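Local coordinates for nucleocapsid protein CP17 (Extra small virus, PDB 6JJA) that forms the T=1 icosahedral shell of a satellite virus from sixty jelly-roll coat subunits with bound calcium, probably enclosing its single-stranded RNA, at residues 55-60 and 74-79; 96-101 and 162-167. All blocks are in the same frame, centred on the assembly; numbering follows the deposited sequence.

Contact 1 (55-60 and 74-79); sequences TWIDID and GSYRNR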
loop_
_atom_site.group_PDB
_atom_site.type_symbol
_atom_site.label_atom_id
_atom_site.label_comp_id
_atom_site.label_asym_id
_atom_site.label_seq_id
_atom_site.Cartn_x
_atom_site.Cartn_y
_atom_site.Cartn_z
ATOM N N THR A 55 -39.600 49.292 11.882
ATOM C CA THR A 55 -40.527 48.515 12.681
ATOM C C THR A 55 -41.904 48.563 12.040
ATOM O O THR A 55 -42.269 49.550 11.399
ATOM C CB THR A 55 -40.571 49.036 14.128
ATOM O OG1 THR A 55 -41.213 48.075 14.980
ATOM C CG2 THR A 55 -41.309 50.336 14.217
ATOM N N TRP A 56 -42.653 47.480 12.206
ATOM C CA TRP A 56 -44.038 47.431 11.769
ATOM C C TRP A 56 -44.924 48.265 12.673
ATOM O O TRP A 56 -44.672 48.397 13.872
ATOM C CB TRP A 56 -44.551 45.999 11.757
ATOM C CG TRP A 56 -43.841 45.095 10.836
ATOM C CD1 TRP A 56 -42.718 44.392 11.096
ATOM C CD2 TRP A 56 -44.210 44.780 9.498
ATOM N NE1 TRP A 56 -42.352 43.664 10.004
ATOM C CE2 TRP A 56 -43.256 43.887 9.004
ATOM C CE3 TRP A 56 -45.249 45.175 8.663
ATOM C CZ2 TRP A 56 -43.310 43.383 7.725
ATOM C CZ3 TRP A 56 -45.299 44.671 7.396
ATOM C CH2 TRP A 56 -44.343 43.790 6.936
ATOM N N ILE A 57 -45.986 48.809 12.091
ATOM C CA ILE A 57 -46.957 49.607 12.811
ATOM C C ILE A 57 -48.352 49.128 12.431
ATOM O O ILE A 57 -48.538 48.369 11.483
ATOM C CB ILE A 57 -46.793 51.111 12.539
ATOM C CG1 ILE A 57 -47.031 51.434 11.076
ATOM C CG2 ILE A 57 -45.423 51.530 12.890
ATOM C CD1 ILE A 57 -47.219 52.870 10.811
ATOM N N ASP A 58 -49.335 49.584 13.199
ATOM C CA ASP A 58 -50.735 49.278 12.966
ATOM C C ASP A 58 -51.508 50.581 12.879
ATOM O O ASP A 58 -51.282 51.492 13.678
ATOM C CB ASP A 58 -51.301 48.399 14.076
ATOM C CG ASP A 58 -51.487 49.143 15.379
ATOM O OD1 ASP A 58 -50.588 49.926 15.749
ATOM O OD2 ASP A 58 -52.527 48.945 16.038
ATOM N N ILE A 59 -52.414 50.666 11.916
ATOM C CA ILE A 59 -53.144 51.890 11.625
ATOM C C ILE A 59 -54.624 51.667 11.901
ATOM O O ILE A 59 -55.170 50.601 11.593
ATOM C CB ILE A 59 -52.881 52.325 10.173
ATOM C CG1 ILE A 59 -51.373 52.418 9.947
ATOM C CG2 ILE A 59 -53.496 53.660 9.897
ATOM C CD1 ILE A 59 -50.954 52.436 8.544
ATOM N N ASP A 60 -55.273 52.683 12.477
ATOM C CA ASP A 60 -56.592 52.508 13.076
ATOM C C ASP A 60 -57.669 52.276 12.026
ATOM O O ASP A 60 -58.446 51.321 12.123
ATOM C CB ASP A 60 -56.953 53.726 13.935
ATOM C CG ASP A 60 -56.905 55.028 13.159
ATOM O OD1 ASP A 60 -56.760 54.979 11.920
ATOM O OD2 ASP A 60 -57.012 56.100 13.785
ATOM N N GLY A 74 -50.481 61.838 6.559
ATOM C CA GLY A 74 -50.898 62.165 7.906
ATOM C C GLY A 74 -51.249 60.948 8.735
ATOM O O GLY A 74 -51.003 60.926 9.938
ATOM N N SER A 75 -51.813 59.923 8.108
ATOM C CA SER A 75 -52.168 58.705 8.823
ATOM C C SER A 75 -50.935 58.027 9.403
ATOM O O SER A 75 -50.833 57.816 10.619
ATOM C CB SER A 75 -52.901 57.754 7.883
ATOM O OG SER A 75 -54.155 58.278 7.497
ATOM N N TYR A 76 -49.999 57.649 8.534
ATOM C CA TYR A 76 -48.763 57.039 8.988
ATOM C C TYR A 76 -48.042 57.929 9.985
ATOM O O TYR A 76 -47.467 57.441 10.959
ATOM C CB TYR A 76 -47.848 56.756 7.809
ATOM C CG TYR A 76 -48.352 55.786 6.774
ATOM C CD1 TYR A 76 -49.158 56.208 5.741
ATOM C CD2 TYR A 76 -47.978 54.462 6.800
ATOM C CE1 TYR A 76 -49.600 55.336 4.784
ATOM C CE2 TYR A 76 -48.414 53.584 5.847
ATOM C CZ TYR A 76 -49.224 54.028 4.843
ATOM O OH TYR A 76 -49.667 53.159 3.881
ATOM N N ARG A 77 -48.047 59.237 9.752
ATOM C CA ARG A 77 -47.345 60.149 10.642
ATOM C C ARG A 77 -47.960 60.159 12.034
ATOM O O ARG A 77 -47.241 60.062 13.033
ATOM C CB ARG A 77 -47.351 61.547 10.049
ATOM C CG ARG A 77 -46.158 62.369 10.418
ATOM C CD ARG A 77 -46.210 63.715 9.785
ATOM N NE ARG A 77 -45.798 63.684 8.394
ATOM C CZ ARG A 77 -46.456 64.251 7.396
ATOM N NH1 ARG A 77 -47.577 64.916 7.599
ATOM N NH2 ARG A 77 -45.979 64.155 6.177
ATOM N N ASN A 78 -49.280 60.293 12.121
ATOM C CA ASN A 78 -49.948 60.296 13.413
ATOM C C ASN A 78 -49.797 58.963 14.124
ATOM O O ASN A 78 -49.752 58.925 15.356
ATOM C CB ASN A 78 -51.419 60.637 13.230
ATOM C CG ASN A 78 -51.644 62.102 12.948
ATOM O OD1 ASN A 78 -51.687 62.525 11.795
ATOM N ND2 ASN A 78 -51.786 62.889 14.005
ATOM N N ARG A 79 -49.724 57.865 13.376
ATOM C CA ARG A 79 -49.503 56.570 14.006
ATOM C C ARG A 79 -48.046 56.386 14.410
ATOM O O ARG A 79 -47.738 55.545 15.258
ATOM C CB ARG A 79 -49.945 55.454 13.069
ATOM C CG ARG A 79 -49.596 54.059 13.516
ATOM C CD ARG A 79 -50.151 53.705 14.871
ATOM N NE ARG A 79 -49.716 52.380 15.283
ATOM C CZ ARG A 79 -48.529 52.112 15.808
ATOM N NH1 ARG A 79 -47.648 53.082 15.992
ATOM N NH2 ARG A 79 -48.221 50.872 16.150
#

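Contact 2 (96-101 and 162-167); sequences AAYAAP and VVRALV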
loop_
_atom_site.group_PDB
_atom_site.type_symbol
_atom_site.label_atom_id
_atom_site.label_comp_id
_atom_site.label_asym_id
_atom_site.label_seq_id
_atom_site.Cartn_x
_atom_site.Cartn_y
_atom_site.Cartn_z
ATOM N N ALA A 96 -49.052 45.864 4.039
ATOM C CA ALA A 96 -49.964 44.742 3.940
ATOM C C ALA A 96 -51.310 45.146 4.506
ATOM O O ALA A 96 -51.387 45.669 5.619
ATOM C CB ALA A 96 -49.428 43.525 4.678
ATOM N N ALA A 97 -52.360 44.918 3.735
ATOM C CA ALA A 97 -53.721 45.116 4.187
ATOM C C ALA A 97 -54.370 43.759 4.352
ATOM O O ALA A 97 -54.313 42.920 3.448
ATOM C CB ALA A 97 -54.524 45.967 3.213
ATOM N N TYR A 98 -54.960 43.540 5.515
ATOM C CA TYR A 98 -55.684 42.322 5.814
ATOM C C TYR A 98 -57.140 42.684 6.032
ATOM O O TYR A 98 -57.443 43.616 6.781
ATOM C CB TYR A 98 -55.131 41.627 7.048
ATOM C CG TYR A 98 -53.679 41.255 7.008
ATOM C CD1 TYR A 98 -52.704 42.187 7.253
ATOM C CD2 TYR A 98 -53.290 39.962 6.767
ATOM C CE1 TYR A 98 -51.394 41.851 7.231
ATOM C CE2 TYR A 98 -51.975 39.619 6.744
ATOM C CZ TYR A 98 -51.032 40.564 6.980
ATOM O OH TYR A 98 -49.714 40.208 6.963
ATOM N N ALA A 99 -58.030 41.965 5.372
ATOM C CA ALA A 99 -59.443 42.206 5.547
ATOM C C ALA A 99 -59.922 41.574 6.844
ATOM O O ALA A 99 -59.143 41.020 7.622
ATOM C CB ALA A 99 -60.228 41.658 4.370
ATOM N N ALA A 100 -61.219 41.665 7.088
ATOM C CA ALA A 100 -61.814 40.865 8.126
ATOM C C ALA A 100 -61.658 39.392 7.781
ATOM O O ALA A 100 -61.448 39.036 6.620
ATOM C CB ALA A 100 -63.277 41.219 8.299
ATOM N N PRO A 101 -61.747 38.506 8.776
ATOM C CA PRO A 101 -61.469 37.093 8.516
ATOM C C PRO A 101 -62.524 36.379 7.693
ATOM O O PRO A 101 -62.218 35.344 7.106
ATOM C CB PRO A 101 -61.368 36.497 9.924
ATOM C CG PRO A 101 -61.229 37.630 10.822
ATOM C CD PRO A 101 -61.949 38.747 10.207
ATOM N N VAL A 162 -57.359 45.594 8.292
ATOM C CA VAL A 162 -56.189 45.663 9.148
ATOM C C VAL A 162 -54.998 46.003 8.267
ATOM O O VAL A 162 -54.751 45.333 7.261
ATOM C CB VAL A 162 -55.987 44.344 9.902
ATOM C CG1 VAL A 162 -54.608 44.202 10.403
ATOM C CG2 VAL A 162 -56.928 44.257 11.033
ATOM N N VAL A 163 -54.269 47.044 8.640
ATOM C CA VAL A 163 -53.148 47.541 7.860
ATOM C C VAL A 163 -51.888 47.405 8.695
ATOM O O VAL A 163 -51.841 47.849 9.846
ATOM C CB VAL A 163 -53.362 48.994 7.422
ATOM C CG1 VAL A 163 -52.300 49.419 6.459
ATOM C CG2 VAL A 163 -54.678 49.142 6.795
ATOM N N ARG A 164 -50.875 46.784 8.110
ATOM C CA ARG A 164 -49.546 46.694 8.687
ATOM C C ARG A 164 -48.571 47.326 7.713
ATOM O O ARG A 164 -48.702 47.150 6.500
ATOM C CB ARG A 164 -49.155 45.246 8.963
ATOM C CG ARG A 164 -49.952 44.578 10.021
ATOM C CD ARG A 164 -49.384 44.846 11.373
ATOM N NE ARG A 164 -50.076 44.145 12.438
ATOM C CZ ARG A 164 -51.237 44.521 12.947
ATOM N NH1 ARG A 164 -51.853 45.583 12.479
ATOM N NH2 ARG A 164 -51.781 43.826 13.924
ATOM N N ALA A 165 -47.604 48.062 8.238
ATOM C CA ALA A 165 -46.661 48.795 7.420
ATOM C C ALA A 165 -45.304 48.800 8.086
ATOM O O ALA A 165 -45.192 49.091 9.277
ATOM C CB ALA A 165 -47.135 50.215 7.188
ATOM N N LEU A 166 -44.278 48.481 7.310
ATOM C CA LEU A 166 -42.899 48.540 7.763
ATOM C C LEU A 166 -42.346 49.900 7.381
ATOM O O LEU A 166 -42.199 50.216 6.202
ATOM C CB LEU A 166 -42.099 47.410 7.147
ATOM C CG LEU A 166 -40.650 47.210 7.507
ATOM C CD1 LEU A 166 -40.504 46.697 8.877
ATOM C CD2 LEU A 166 -40.107 46.243 6.548
ATOM N N VAL A 167 -42.053 50.710 8.384
ATOM C CA VAL A 167 -41.583 52.064 8.191
ATOM C C VAL A 167 -40.196 52.191 8.791
ATOM O O VAL A 167 -39.808 51.421 9.671
ATOM C CB VAL A 167 -42.554 53.076 8.816
ATOM C CG1 VAL A 167 -43.843 53.074 8.065
ATOM C CG2 VAL A 167 -42.767 52.750 10.253
#

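Contact 1 (55-60 and 74-79)
Arg-79, on helix 73-80, reaches across to strand 52-59 and closes on Asp-58 while lying over Ile-57. Its CB bond points toward the strand, and CG is anti to the backbone N (chi1 172°), which sets that methylene 3.8 Å from Ile-57 CD1. The chain then bends at chi2, and beyond CD the guanidinium meets the strand in two ways. One face rests on Ile-57, whose CB sits 3.8 Å above the plane, over its centre; Arg-79 NH1 is 4.1 Å from Ile-57 CG2. Near the guanidinium plane, NE and NH2 grip side-on a single carboxylate oxygen, Asp-58 OD1. Arg-79 NH2 is 2.6 Å from Asp-58 OD1 in the salt bridge and meets it nearly along its C-O axis, whereas NE approaches OD1 from above the carboxylate plane. Both nitrogens bond the one oxygen, OD1, and the carboxylate and guanidinium planes stand 81° apart. The group is thus held from two directions, by Asp-58 at its edge and by Ile-57 over one face. One helical turn earlier, Tyr-76 receives Ile-59 CD1 3.9 Å from its CE2, an off-centre CH-pi contact, and Ile-57 CD1 lies 4.4 Å from Tyr-76 CD2. The tyrosine also packs on Phe-90, Ile-92 and Leu-71 inside the barrel, while Val-47 of a neighbouring subunit touches Arg-79. A short helix in the connection between strands C (68-72) and D (88-98), packed against strand B of the BIDG sheet, is an elaboration of the viral jelly roll.

Contact 2 (96-101 and 162-167)
Ala-96 O takes the Arg-164 N-H in a bond of 2.8 Å between O and N, and the Val-163 CA-H approaches the same oxygen, with Val-163 CA 3.4 Å from Ala-96 O. The bond from Ala-96 N to Arg-164 O completes this hydrogen-bonded antiparallel pair. Two residues on, Tyr-98 and Val-162 bond reciprocally through N and O, with Ala-97 and Val-163 as the non-hydrogen-bonded pair between them. Ala-96, Tyr-98, Val-162 and Arg-164 share one face. There Tyr-98 CB packs 4.0 Å from Val-162 CB; Tyr-98 CG lies beside the backbone N (chi1 -58°), Val-162 O sits at the edge of the ring, near its plane, and Tyr-98 CE1 lies 4.2 Å from Arg-164 CG. Tyr-98 OH bonds Pro-41 O of a neighbouring subunit, and Glu-120 of a third subunit packs on Val-162 and Arg-164, so this face borders two neighbouring subunits. Ala-97 and Val-163 point to the other face, onto Ile-152 of the facing sheet. Strand 162-171 runs between 88-98 and 52-59, strand 128-132 flanks 88-98 beyond, and Tyr-76 of helix 73-80 packs on Ala-165.

In the fold
Both contacts are buried and meet in one sheet of the jelly roll, whose strands 52-59 and 162-171 are neighbours: Ile-57 N lies 2.9 Å from Ala-165 O, a probable hydrogen bond, and Asp-58 packs on Arg-164. Contact 2 joins two central strands of that sheet, and its chemistry is mostly backbone pairing, with side chains packed on the two faces of the sheet. Contact 1 instead sets a helix across an outer strand and relies on side chains, a charged pair beside an apolar cluster. It lies nearer the chain centre, with centres of the two contacts about 11 Å apart. Each is also touched by neighbouring subunits, more extensively at contact 2.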